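Local coordinates for protein putative rRNA methyltransferase (Sorangium cellulosum, PDB 4RWZ) that methylates 16S rRNA in the small ribosomal subunit and thereby confers resistance to aminoglycoside antibiotics, at residues I29-G34 with E123-L128; Y50-D55 with E92-L97; S109-L114 with L153-L158; V115-P120 with P169-A174; A161-A166 with F176-S181. All blocks are in the same frame, centred on the assembly; numbering follows the deposited sequence.

How the interactions relate
All five contacts lie within one methyltransferase domain built on a seven-stranded mixed sheet. Interactions 1 and 2 pack against neighbouring strands 26-31 and 49-55; their centres are about 7 Å apart, and a probable hydrogen bond from Gly96 N to Arg127 O (2.8 Å) joins them. Along the chain, interaction 2 is nested inside the loop closed by interaction 1. Interactions 3, 4 and 5 gather toward the other end of the sheet, where 4 and 5 share helix 160-172 with centres about 10 Å apart. Helix 119-127, used by interactions 1 and 4, bridges the two groups. Interactions 2 and 5 are about 25 Å apart between centres, so the contacts span much of the sheet.

Interaction 1: I29-G34 with E123-L128; sequences IDVGTG and EALRRL
Leu128 lays its end across two residues of strand 26-31. Its CD1 lies 4.2 Å from Ile29 CG2, and the same methyl is also 4.2 Å from Val31 CG2, so one carbon rests between two branches that point the same way from alternate strand positions. The Leu128 side chain is stretched out to get there: CD1 is anti to CA (chi2 -170°), which makes it the far tip of the residue. Ile29 makes its closest touch with its short branch, CG2 standing opposite the backbone N (chi1 -58°), while the extended CG1-CD1 arm runs alongside the Leu128 side chain slightly farther off. Val31 uses both methyls, CG2 for Leu128 and CG1 for Leu125, whose CD2 approaches to a looser 4.5 Å. Leu125 sits one turn earlier, on helix 119-127; its CB starts out askew to the strand, but its branched end bends in toward it.

On the other face of the strand Asp30 turns from the helix, and its OD2 accepts a bond from Thr33 OG1 (2.7 Å) on the anti side of the carboxylate, 20° out of plane; OD1 is bonded to Thr102 OG1. Asp30 and Thr33 belong to the sequence Asp-Val-Gly-Thr-Gly (30-34), in which the strand passes into a glycine-rich loop; it matches the first conserved motif of class I methyltransferases, which in relatives runs beside AdoMet. The helix contact itself is purely aliphatic, buried and made of methyls at ordinary van der Waals distances, which implies hydrophobic adhesion between helix and sheet, without directional bonds, on the face turned from that carboxylate.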
# COMPACT_ATOMS: atom_id res chain seq x y z
N ILE A 29 -5.27 2.05 -1.93
CA ILE A 29 -3.99 2.66 -1.51
C ILE A 29 -2.90 1.69 -1.84
O ILE A 29 -2.95 0.51 -1.47
CB ILE A 29 -3.99 3.01 -0.02
CG1 ILE A 29 -5.17 3.99 0.25
CG2 ILE A 29 -2.58 3.57 0.40
CD1 ILE A 29 -5.30 4.38 1.78
N ASP A 30 -1.87 2.17 -2.53
CA ASP A 30 -0.75 1.32 -2.92
C ASP A 30 0.47 1.77 -2.14
O ASP A 30 0.94 2.86 -2.38
CB ASP A 30 -0.50 1.49 -4.44
CG ASP A 30 0.65 0.60 -4.97
OD1 ASP A 30 0.72 -0.59 -4.55
OD2 ASP A 30 1.48 1.04 -5.88
N VAL A 31 0.98 0.95 -1.22
CA VAL A 31 2.09 1.40 -0.34
C VAL A 31 3.40 0.97 -0.95
O VAL A 31 3.53 -0.19 -1.40
CB VAL A 31 1.88 0.76 1.06
CG1 VAL A 31 3.09 0.99 1.95
CG2 VAL A 31 0.68 1.38 1.65
N GLY A 32 4.35 1.91 -1.05
CA GLY A 32 5.63 1.67 -1.69
C GLY A 32 5.45 1.67 -3.18
O GLY A 32 5.92 0.78 -3.91
N THR A 33 4.79 2.70 -3.68
CA THR A 33 4.35 2.66 -5.10
C THR A 33 5.50 2.91 -6.10
O THR A 33 5.34 2.75 -7.34
CB THR A 33 3.21 3.67 -5.27
OG1 THR A 33 2.50 3.45 -6.48
CG2 THR A 33 3.80 5.08 -5.35
N GLY A 34 6.67 3.33 -5.61
CA GLY A 34 7.78 3.57 -6.53
C GLY A 34 7.50 4.68 -7.52
O GLY A 34 7.14 5.79 -7.14
N GLU A 123 0.21 -3.76 12.06
CA GLU A 123 -0.70 -2.80 12.66
C GLU A 123 -0.73 -1.48 11.87
O GLU A 123 -1.78 -0.85 11.72
CB GLU A 123 -0.31 -2.54 14.13
CG GLU A 123 -0.53 -3.80 15.00
CD GLU A 123 -0.04 -3.65 16.40
OE1 GLU A 123 -0.00 -2.47 16.87
OE2 GLU A 123 0.24 -4.70 17.05
N ALA A 124 0.44 -1.04 11.38
CA ALA A 124 0.45 0.22 10.63
C ALA A 124 -0.39 0.08 9.35
O ALA A 124 -1.11 1.02 8.94
CB ALA A 124 1.89 0.64 10.29
N LEU A 125 -0.28 -1.08 8.70
CA LEU A 125 -1.05 -1.33 7.44
C LEU A 125 -2.54 -1.49 7.73
O LEU A 125 -3.40 -0.95 7.01
CB LEU A 125 -0.48 -2.56 6.75
CG LEU A 125 1.00 -2.39 6.28
CD1 LEU A 125 1.45 -3.76 5.78
CD2 LEU A 125 1.06 -1.40 5.13
N ARG A 126 -2.87 -2.20 8.79
CA ARG A 126 -4.28 -2.40 9.16
C ARG A 126 -4.95 -1.06 9.45
O ARG A 126 -6.14 -0.87 9.20
CB ARG A 126 -4.38 -3.32 10.37
CG ARG A 126 -5.81 -3.44 10.96
CD ARG A 126 -6.79 -4.10 9.93
NE ARG A 126 -8.13 -4.27 10.52
CZ ARG A 126 -9.02 -3.28 10.57
NH1 ARG A 126 -8.70 -2.07 10.10
NH2 ARG A 126 -10.22 -3.47 11.08
N ARG A 127 -4.19 -0.11 9.97
CA ARG A 127 -4.76 1.22 10.24
C ARG A 127 -5.31 1.89 8.99
O ARG A 127 -6.29 2.68 9.08
CB ARG A 127 -3.68 2.09 10.91
CG ARG A 127 -4.02 3.53 11.22
CD ARG A 127 -2.71 4.09 11.88
NE ARG A 127 -2.69 5.49 12.24
CZ ARG A 127 -1.98 6.41 11.59
NH1 ARG A 127 -1.25 6.07 10.54
NH2 ARG A 127 -2.00 7.67 12.00
N LEU A 128 -4.75 1.55 7.82
CA LEU A 128 -5.19 2.22 6.59
C LEU A 128 -6.44 1.62 5.94
O LEU A 128 -6.98 2.20 5.00
CB LEU A 128 -4.10 2.18 5.49
CG LEU A 128 -2.82 2.97 5.78
CD1 LEU A 128 -1.93 3.07 4.53
CD2 LEU A 128 -3.20 4.32 6.25

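Interaction 2: Y50-D55 with E92-L97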
# COMPACT_ATOMS: atom_id res chain seq x y z
N TYR A 50 -10.91 6.03 -6.09
CA TYR A 50 -9.87 7.00 -5.82
C TYR A 50 -8.60 6.22 -5.48
O TYR A 50 -8.57 5.47 -4.51
CB TYR A 50 -10.29 7.94 -4.67
CG TYR A 50 -9.45 9.22 -4.60
CD1 TYR A 50 -9.66 10.27 -5.49
CD2 TYR A 50 -8.43 9.36 -3.65
CE1 TYR A 50 -8.91 11.41 -5.43
CE2 TYR A 50 -7.66 10.52 -3.58
CZ TYR A 50 -7.91 11.55 -4.49
OH TYR A 50 -7.17 12.74 -4.47
N CYS A 51 -7.54 6.41 -6.26
CA CYS A 51 -6.32 5.57 -6.16
C CYS A 51 -5.18 6.39 -5.61
O CYS A 51 -4.87 7.43 -6.18
CB CYS A 51 -5.93 5.05 -7.51
SG CYS A 51 -7.31 4.09 -8.31
N ILE A 52 -4.58 5.94 -4.52
CA ILE A 52 -3.56 6.72 -3.82
C ILE A 52 -2.29 5.93 -3.80
O ILE A 52 -2.27 4.81 -3.31
CB ILE A 52 -4.00 7.02 -2.35
CG1 ILE A 52 -5.36 7.73 -2.36
CG2 ILE A 52 -2.90 7.84 -1.67
CD1 ILE A 52 -5.90 8.05 -0.89
N GLY A 53 -1.20 6.49 -4.34
CA GLY A 53 0.09 5.80 -4.24
C GLY A 53 0.91 6.50 -3.16
O GLY A 53 0.89 7.74 -3.06
N VAL A 54 1.61 5.71 -2.34
CA VAL A 54 2.42 6.25 -1.21
C VAL A 54 3.84 5.79 -1.39
O VAL A 54 4.06 4.62 -1.68
CB VAL A 54 1.90 5.67 0.14
CG1 VAL A 54 2.63 6.30 1.36
CG2 VAL A 54 0.43 5.93 0.29
N ASP A 55 4.85 6.67 -1.19
CA ASP A 55 6.21 6.21 -1.26
C ASP A 55 7.06 7.17 -0.41
O ASP A 55 6.69 8.31 -0.29
CB ASP A 55 6.73 6.29 -2.72
CG ASP A 55 8.04 5.54 -2.92
OD1 ASP A 55 9.16 6.13 -2.71
OD2 ASP A 55 8.00 4.35 -3.27
N GLU A 92 -2.07 10.17 9.15
CA GLU A 92 -3.34 9.84 9.81
C GLU A 92 -4.53 10.14 8.92
O GLU A 92 -5.58 9.50 9.09
CB GLU A 92 -3.45 10.60 11.16
CG GLU A 92 -3.45 12.09 10.96
CD GLU A 92 -3.46 12.87 12.26
OE1 GLU A 92 -3.31 12.25 13.34
OE2 GLU A 92 -3.61 14.12 12.18
N GLU A 93 -4.38 11.06 7.97
CA GLU A 93 -5.46 11.39 7.04
C GLU A 93 -5.92 10.16 6.22
O GLU A 93 -7.02 10.15 5.68
CB GLU A 93 -5.02 12.48 6.07
CG GLU A 93 -4.79 13.85 6.72
CD GLU A 93 -3.40 14.01 7.27
OE1 GLU A 93 -2.67 13.00 7.43
OE2 GLU A 93 -3.00 15.16 7.55
N LEU A 94 -5.06 9.16 6.11
CA LEU A 94 -5.43 7.97 5.30
C LEU A 94 -6.07 6.90 6.16
O LEU A 94 -6.54 5.87 5.66
CB LEU A 94 -4.22 7.37 4.59
CG LEU A 94 -3.50 8.29 3.62
CD1 LEU A 94 -2.30 7.53 3.05
CD2 LEU A 94 -4.46 8.72 2.51
N ALA A 95 -6.14 7.12 7.46
CA ALA A 95 -6.68 6.07 8.34
C ALA A 95 -8.06 5.61 8.00
O ALA A 95 -8.94 6.43 7.77
CB ALA A 95 -6.62 6.53 9.83
N GLY A 96 -8.25 4.28 7.96
CA GLY A 96 -9.55 3.69 7.75
C GLY A 96 -10.15 3.92 6.37
O GLY A 96 -11.32 3.65 6.20
N LEU A 97 -9.38 4.36 5.38
CA LEU A 97 -9.98 4.66 4.08
C LEU A 97 -10.03 3.53 3.06
O LEU A 97 -10.94 3.52 2.22
CB LEU A 97 -9.27 5.84 3.39
CG LEU A 97 -9.36 7.23 4.00
CD1 LEU A 97 -8.64 8.18 3.02
CD2 LEU A 97 -10.80 7.66 4.25
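Leu94 is the residue that segment 92-97 presses onto Ile52 and Val54 of strand 49-55. Before it, Glu92 opens a short 3-10 turn, closed by Ala95 N bonding to Glu92 O (2.9 Å). Glu93 takes its partners outside the contact: OE2 bonds to Met1 N, and its carbonyl O accepts Arg14 NH1. Leu94 then points at the strand and splits its two methyls between the partners. CD2 reaches Ile52 CD1 at 3.8 Å, while CD1 is 4.2 Å from Val54 CG2; the leucine reaches in alongside both as they reach out. Ile52 and Val54 project from one face of the second strand of the Rossmann-like sheet of class I methyltransferases, and the loop leading to strand 98-104 folds over that face. Ile52 CG1 is set beside the backbone N (chi1 -56°), carrying CD1 to the edge of the Tyr50 ring, in its plane. Ala95 and Gly96 turn the chain in a type II beta turn, with Leu97 N bonding to Leu94 O at 3.2 Å; Gly96 takes positive phi (67°). Leu97 ends the segment pointed at the strand, its CD1 4.8 Å from Ile52 CD1, while it packs on Arg14 and Leu17 of helix 14-21.

Interaction 3: S109-L114 with L153-L158; sequences SLLSAL and LGLPEL
Leu155 pushes its fork against helix 108-115 between Leu111 and Ser112. The Leu111 and Leu155 side chains cross obliquely, meeting at their ends: Leu111 CD2 is 3.8 Å from Leu155 CD1, and Leu111 CG is 4.0 Å from the same methyl. Leu111 reaches this point because its CG lies opposite the backbone N (chi1 172°) and its CD2 extends as the tip, although its CB bond starts at a slant to the loop. Ser112, next along the helix, meets the other methyl. Leu155 CD2 comes to 3.3 Å from Ser112 OG and 3.9 Å from Ser112 CB, while Leu155 CD1 is 3.8 Å from that oxygen, so both methyls face the hydroxyl, CD2 more closely. The hydroxyl is folded back beside its own backbone N (chi1 -58°), where it bonds to Ala108 O one turn earlier.

Nearby, loop 153-158 runs past helix 108-115 on its way to helix 160-172. Leu111 also packs on Leu139 of strand 133-139, and Pro156 touches Leu116 and Trp162. This ties the long connection after the fifth strand of the methyltransferase sheet to a helix that follows the fourth.

With the serine oxygen engaged by a backbone carbonyl of its own helix, its meeting with Leu155 is plain van der Waals contact. The loop is therefore held here by one leucine's apolar grip, not by any polar bond across the contact.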
# COMPACT_ATOMS: atom_id res chain seq x y z
N SER A 109 12.98 -5.50 3.46
CA SER A 109 12.61 -5.16 4.84
C SER A 109 11.11 -5.29 5.09
O SER A 109 10.69 -5.83 6.11
CB SER A 109 13.05 -3.75 5.16
OG SER A 109 14.41 -3.81 5.56
N LEU A 110 10.32 -4.81 4.13
CA LEU A 110 8.86 -4.87 4.22
C LEU A 110 8.36 -6.23 3.91
O LEU A 110 7.38 -6.68 4.50
CB LEU A 110 8.22 -3.86 3.27
CG LEU A 110 6.67 -3.77 3.25
CD1 LEU A 110 6.11 -3.72 4.70
CD2 LEU A 110 6.31 -2.51 2.49
N LEU A 111 9.01 -6.91 2.97
CA LEU A 111 8.73 -8.31 2.70
C LEU A 111 8.88 -9.11 3.98
O LEU A 111 8.02 -9.92 4.34
CB LEU A 111 9.72 -8.85 1.65
CG LEU A 111 9.71 -10.35 1.36
CD1 LEU A 111 8.35 -10.80 0.85
CD2 LEU A 111 10.82 -10.71 0.34
N SER A 112 10.00 -8.90 4.67
CA SER A 112 10.19 -9.63 5.93
C SER A 112 9.10 -9.35 6.95
O SER A 112 8.64 -10.24 7.66
CB SER A 112 11.53 -9.27 6.58
OG SER A 112 12.54 -9.58 5.66
N ALA A 113 8.71 -8.09 7.05
CA ALA A 113 7.68 -7.70 8.00
C ALA A 113 6.38 -8.45 7.67
O ALA A 113 5.58 -8.71 8.57
CB ALA A 113 7.47 -6.14 7.98
N LEU A 114 6.12 -8.77 6.39
CA LEU A 114 4.84 -9.45 6.06
C LEU A 114 4.91 -10.96 6.23
O LEU A 114 3.86 -11.66 6.43
CB LEU A 114 4.41 -9.15 4.57
CG LEU A 114 4.15 -7.66 4.30
CD1 LEU A 114 4.10 -7.44 2.74
CD2 LEU A 114 2.82 -7.24 4.88
N LEU A 153 19.13 -12.90 7.47
CA LEU A 153 18.90 -14.30 7.72
C LEU A 153 17.91 -14.68 6.64
O LEU A 153 17.32 -13.81 5.97
CB LEU A 153 18.30 -14.51 9.11
CG LEU A 153 19.25 -14.50 10.32
CD1 LEU A 153 19.91 -13.14 10.52
CD2 LEU A 153 18.52 -14.95 11.60
N GLY A 154 17.73 -15.97 6.43
CA GLY A 154 16.82 -16.46 5.43
C GLY A 154 15.38 -16.20 5.81
O GLY A 154 15.05 -16.06 6.97
N LEU A 155 14.53 -16.00 4.80
CA LEU A 155 13.10 -15.83 5.02
C LEU A 155 12.39 -17.18 4.97
O LEU A 155 12.81 -18.09 4.25
CB LEU A 155 12.51 -14.83 4.02
CG LEU A 155 13.08 -13.42 4.26
CD1 LEU A 155 12.64 -12.41 3.17
CD2 LEU A 155 12.67 -12.89 5.63
N PRO A 156 11.31 -17.32 5.72
CA PRO A 156 10.63 -18.62 5.71
C PRO A 156 9.88 -18.89 4.42
O PRO A 156 9.47 -17.95 3.75
CB PRO A 156 9.64 -18.50 6.87
CG PRO A 156 9.33 -17.03 6.95
CD PRO A 156 10.61 -16.33 6.57
N GLU A 157 9.74 -20.17 4.07
CA GLU A 157 8.87 -20.59 3.00
C GLU A 157 7.44 -20.52 3.50
O GLU A 157 7.15 -20.92 4.63
N LEU A 158 6.54 -19.98 2.68
CA LEU A 158 5.16 -19.85 3.13
C LEU A 158 4.34 -21.13 2.89
O LEU A 158 3.36 -21.12 2.17
CB LEU A 158 4.52 -18.62 2.48
CG LEU A 158 4.48 -17.32 3.29
CD1 LEU A 158 5.79 -17.10 3.98
CD2 LEU A 158 4.17 -16.13 2.40

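Interaction 4: V115-P120 with P169-A174; sequences VLPEAP and PAYRAA
Pro117 and Ala170 carry the closest apolar touch: Pro117 CG lies only 3.4 Å from Ala170 CB, tighter than usual for two carbons, and Pro117 CD follows at 3.8 Å from the same methyl. The proline ring thus sits with its outer edge against the small residue on helix 160-172. Next to it along the same ring, Pro117 CB is 4.1 Å from Tyr171 CE1, an oblique approach to the aromatic ring. Leu122 of helix 119-127 backs both Pro117 and Tyr171. A cis peptide before Pro117 sets the direction of the turn that brings the ring here.

Polar bonds act at the margins. Tyr171 extends past the proline, and its OH is bonded to Leu114 O, near the end of helix 108-115. Glu118 occupies the N-cap position of helix 119-127, and its amide nitrogen probably bonds to Ala113 O, which would tie the turn between the two helices to the first of them.

Between the segments themselves the contact is carbon on carbon. It rests on a puckered, rigid proline ring against a bare methyl, and the bond of the tyrosine hydroxyl to a carbonyl probably restrains the aromatic ring.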
# COMPACT_ATOMS: atom_id res chain seq x y z
N VAL A 115 6.12 -11.51 6.17
CA VAL A 115 6.23 -12.98 6.26
C VAL A 115 6.77 -13.50 7.59
O VAL A 115 6.64 -14.71 7.86
CB VAL A 115 7.02 -13.62 5.09
CG1 VAL A 115 6.37 -13.22 3.74
CG2 VAL A 115 8.48 -13.22 5.11
N LEU A 116 7.43 -12.65 8.39
CA LEU A 116 7.92 -13.13 9.69
C LEU A 116 6.77 -13.45 10.66
O LEU A 116 6.73 -14.55 11.25
CB LEU A 116 8.98 -12.19 10.30
CG LEU A 116 10.27 -12.20 9.44
CD1 LEU A 116 11.34 -11.22 9.95
CD2 LEU A 116 10.82 -13.62 9.29
N PRO A 117 5.82 -12.52 10.88
CA PRO A 117 5.73 -11.12 10.47
C PRO A 117 6.14 -10.24 11.62
O PRO A 117 6.50 -10.72 12.70
CB PRO A 117 4.24 -10.95 10.18
CG PRO A 117 3.60 -11.78 11.31
CD PRO A 117 4.56 -12.98 11.50
N GLU A 118 6.10 -8.93 11.37
CA GLU A 118 6.42 -7.94 12.40
C GLU A 118 5.17 -7.16 12.78
O GLU A 118 4.64 -6.44 11.95
CB GLU A 118 7.53 -6.97 11.91
CG GLU A 118 8.81 -7.72 11.56
CD GLU A 118 9.81 -6.80 10.84
OE1 GLU A 118 9.66 -5.57 11.00
OE2 GLU A 118 10.69 -7.27 10.09
N ALA A 119 4.72 -7.30 14.04
CA ALA A 119 3.45 -6.68 14.49
C ALA A 119 3.31 -5.18 14.23
O ALA A 119 2.27 -4.72 13.82
CB ALA A 119 3.11 -7.03 16.04
N PRO A 120 4.35 -4.37 14.55
CA PRO A 120 4.16 -2.94 14.31
C PRO A 120 3.90 -2.63 12.85
O PRO A 120 3.17 -1.69 12.63
CB PRO A 120 5.53 -2.32 14.71
CG PRO A 120 6.07 -3.25 15.68
CD PRO A 120 5.61 -4.65 15.27
N PRO A 169 -2.10 -16.58 13.04
CA PRO A 169 -2.38 -15.98 14.34
C PRO A 169 -1.86 -14.55 14.46
O PRO A 169 -2.54 -13.71 15.06
CB PRO A 169 -1.62 -16.89 15.32
CG PRO A 169 -1.42 -18.19 14.60
CD PRO A 169 -1.24 -17.77 13.15
N ALA A 170 -0.70 -14.29 13.86
CA ALA A 170 -0.07 -12.98 13.95
C ALA A 170 -0.90 -11.96 13.14
O ALA A 170 -1.08 -10.80 13.55
CB ALA A 170 1.32 -13.04 13.42
N TYR A 171 -1.36 -12.36 11.97
CA TYR A 171 -2.21 -11.44 11.21
C TYR A 171 -3.51 -11.16 11.99
O TYR A 171 -3.94 -10.01 12.09
CB TYR A 171 -2.52 -12.00 9.79
CG TYR A 171 -1.45 -11.61 8.78
CD1 TYR A 171 -0.15 -12.11 8.88
CD2 TYR A 171 -1.74 -10.74 7.72
CE1 TYR A 171 0.85 -11.75 7.97
CE2 TYR A 171 -0.77 -10.39 6.79
CZ TYR A 171 0.53 -10.89 6.93
OH TYR A 171 1.50 -10.52 6.02
N ARG A 172 -4.10 -12.21 12.59
CA ARG A 172 -5.30 -12.00 13.39
C ARG A 172 -4.98 -11.04 14.55
O ARG A 172 -5.84 -10.23 14.95
CB ARG A 172 -5.83 -13.34 13.97
CG ARG A 172 -6.70 -14.02 13.03
CD ARG A 172 -7.46 -15.19 13.74
NE ARG A 172 -8.28 -15.90 12.79
CZ ARG A 172 -8.36 -17.22 12.72
NH1 ARG A 172 -7.66 -17.97 13.57
NH2 ARG A 172 -9.15 -17.80 11.82
N ALA A 173 -3.79 -11.19 15.14
CA ALA A 173 -3.40 -10.35 16.27
C ALA A 173 -3.26 -8.89 15.83
O ALA A 173 -3.10 -8.02 16.69
CB ALA A 173 -2.10 -10.84 16.92
N ALA A 174 -3.17 -8.63 14.52
CA ALA A 174 -3.14 -7.25 13.99
C ALA A 174 -4.45 -6.78 13.37
O ALA A 174 -4.49 -5.72 12.74
CB ALA A 174 -1.96 -7.05 12.93

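Interaction 5: A161-A166 with F176-S181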
# COMPACT_ATOMS: atom_id res chain seq x y z
N ALA A 161 2.21 -25.06 7.03
CA ALA A 161 2.61 -25.06 8.42
C ALA A 161 3.03 -23.68 8.86
O ALA A 161 2.74 -23.28 9.99
CB ALA A 161 3.74 -26.04 8.65
N TRP A 162 3.73 -22.95 7.99
CA TRP A 162 4.14 -21.61 8.35
C TRP A 162 2.91 -20.71 8.50
O TRP A 162 2.83 -19.84 9.38
CB TRP A 162 5.11 -21.03 7.32
CG TRP A 162 5.66 -19.74 7.79
CD1 TRP A 162 5.31 -18.49 7.36
CD2 TRP A 162 6.62 -19.56 8.84
NE1 TRP A 162 6.02 -17.54 8.08
CE2 TRP A 162 6.83 -18.17 8.98
CE3 TRP A 162 7.33 -20.43 9.67
CZ2 TRP A 162 7.73 -17.64 9.91
CZ3 TRP A 162 8.23 -19.90 10.57
CH2 TRP A 162 8.41 -18.53 10.70
N LEU A 163 2.00 -20.87 7.58
CA LEU A 163 0.75 -20.14 7.62
C LEU A 163 0.01 -20.44 8.94
O LEU A 163 -0.49 -19.52 9.57
CB LEU A 163 -0.11 -20.54 6.43
CG LEU A 163 -1.08 -19.46 6.02
CD1 LEU A 163 -0.31 -18.52 5.12
CD2 LEU A 163 -2.22 -20.09 5.28
N ASP A 164 -0.05 -21.71 9.32
CA ASP A 164 -0.76 -22.16 10.51
C ASP A 164 -0.20 -21.62 11.83
O ASP A 164 -0.98 -21.18 12.69
CB ASP A 164 -0.76 -23.68 10.54
CG ASP A 164 -1.68 -24.25 11.60
OD1 ASP A 164 -2.85 -23.79 11.64
OD2 ASP A 164 -1.24 -25.13 12.38
N ASP A 165 1.12 -21.61 12.00
CA ASP A 165 1.68 -21.20 13.29
C ASP A 165 2.17 -19.76 13.30
O ASP A 165 2.10 -19.07 14.33
CB ASP A 165 2.84 -22.10 13.68
CG ASP A 165 2.46 -23.19 14.65
OD1 ASP A 165 1.66 -22.96 15.59
OD2 ASP A 165 2.99 -24.30 14.47
N ALA A 166 2.73 -19.30 12.20
CA ALA A 166 3.31 -17.98 12.27
C ALA A 166 2.36 -16.95 11.75
O ALA A 166 2.18 -15.91 12.36
CB ALA A 166 4.62 -17.89 11.47
N PHE A 176 -6.31 -8.69 10.93
CA PHE A 176 -6.46 -9.23 9.56
C PHE A 176 -6.74 -10.72 9.60
O PHE A 176 -6.14 -11.43 10.41
CB PHE A 176 -5.13 -9.08 8.77
CG PHE A 176 -4.88 -7.69 8.20
CD1 PHE A 176 -5.70 -7.19 7.20
CD2 PHE A 176 -3.78 -6.93 8.64
CE1 PHE A 176 -5.45 -5.94 6.64
CE2 PHE A 176 -3.50 -5.68 8.06
CZ PHE A 176 -4.35 -5.19 7.07
N GLU A 177 -7.58 -11.18 8.69
CA GLU A 177 -7.79 -12.61 8.49
C GLU A 177 -7.23 -13.02 7.14
O GLU A 177 -7.72 -12.58 6.11
CB GLU A 177 -9.29 -12.91 8.57
CG GLU A 177 -9.61 -14.39 8.46
CD GLU A 177 -9.16 -15.20 9.68
OE1 GLU A 177 -9.20 -14.68 10.82
OE2 GLU A 177 -8.84 -16.39 9.51
N ILE A 178 -6.17 -13.83 7.13
CA ILE A 178 -5.59 -14.27 5.85
C ILE A 178 -6.61 -15.05 5.02
O ILE A 178 -7.29 -15.93 5.54
CB ILE A 178 -4.33 -15.15 6.06
CG1 ILE A 178 -3.22 -14.27 6.68
CG2 ILE A 178 -3.86 -15.74 4.75
CD1 ILE A 178 -1.86 -14.96 6.85
N ARG A 179 -6.70 -14.73 3.75
CA ARG A 179 -7.66 -15.37 2.84
C ARG A 179 -6.97 -16.27 1.86
O ARG A 179 -7.22 -17.46 1.82
CB ARG A 179 -8.49 -14.32 2.12
CG ARG A 179 -9.39 -13.58 3.10
CD ARG A 179 -10.36 -14.56 3.80
NE ARG A 179 -11.28 -13.88 4.71
CZ ARG A 179 -12.06 -14.51 5.59
NH1 ARG A 179 -12.02 -15.83 5.70
NH2 ARG A 179 -12.86 -13.81 6.39
N THR A 180 -6.12 -15.70 1.05
CA THR A 180 -5.48 -16.44 -0.01
C THR A 180 -3.98 -16.47 0.21
O THR A 180 -3.39 -15.45 0.59
CB THR A 180 -5.77 -15.72 -1.35
OG1 THR A 180 -7.16 -15.84 -1.64
CG2 THR A 180 -4.93 -16.26 -2.50
N SER A 181 -3.36 -17.62 -0.01
CA SER A 181 -1.90 -17.70 -0.05
C SER A 181 -1.56 -18.67 -1.21
O SER A 181 -1.77 -19.86 -1.10
CB SER A 181 -1.36 -18.20 1.28
OG SER A 181 0.05 -18.30 1.31
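Helix 160-172 packs here against strand 176-183, the edge strand of the seven-stranded sheet that it leads into, and Leu163 is the helix residue that reaches across. Its CD1 does all the touching: 4.3 Å from Ile178 CD1, 3.8 Å from Ser181 OG and 4.0 Å from Ser181 CB. In this side chain CG is roughly anti to the backbone N (chi1 -154°) and chi2 is 84°, each some 25° off ideal staggering. Ile178 and Ser181 both point at the helix although they are three residues apart, because a classic beta bulge at Arg179 and Thr180, opposite Thr210, shifts the alternation of the strand. Ser181 sets OG opposite its backbone N (chi1 -180°), laying the hydroxyl along the leucine methyl as a van der Waals neighbour. Ile178 also touches Leu167 and Tyr171 farther along the helix.

Beside this apolar patch, polar groups tie both segments to their surroundings. Arg172 NE, near the helix end, forms a salt bridge with Glu177 OE1. Arg179 lays one face of its guanidinium over Glu177 CG and pairs with Glu212 of the adjacent strand. In the helix, Ala166 CB lies over the centre of the Trp162 indole, 3.3 Å above its plane, and Trp162 NE1 bonds to Val115 O.

A helix running into an edge strand that pairs antiparallel with the last strand, in order 3-2-1-4-5-7-6, is the hallmark of the class I AdoMet-dependent methyltransferase fold.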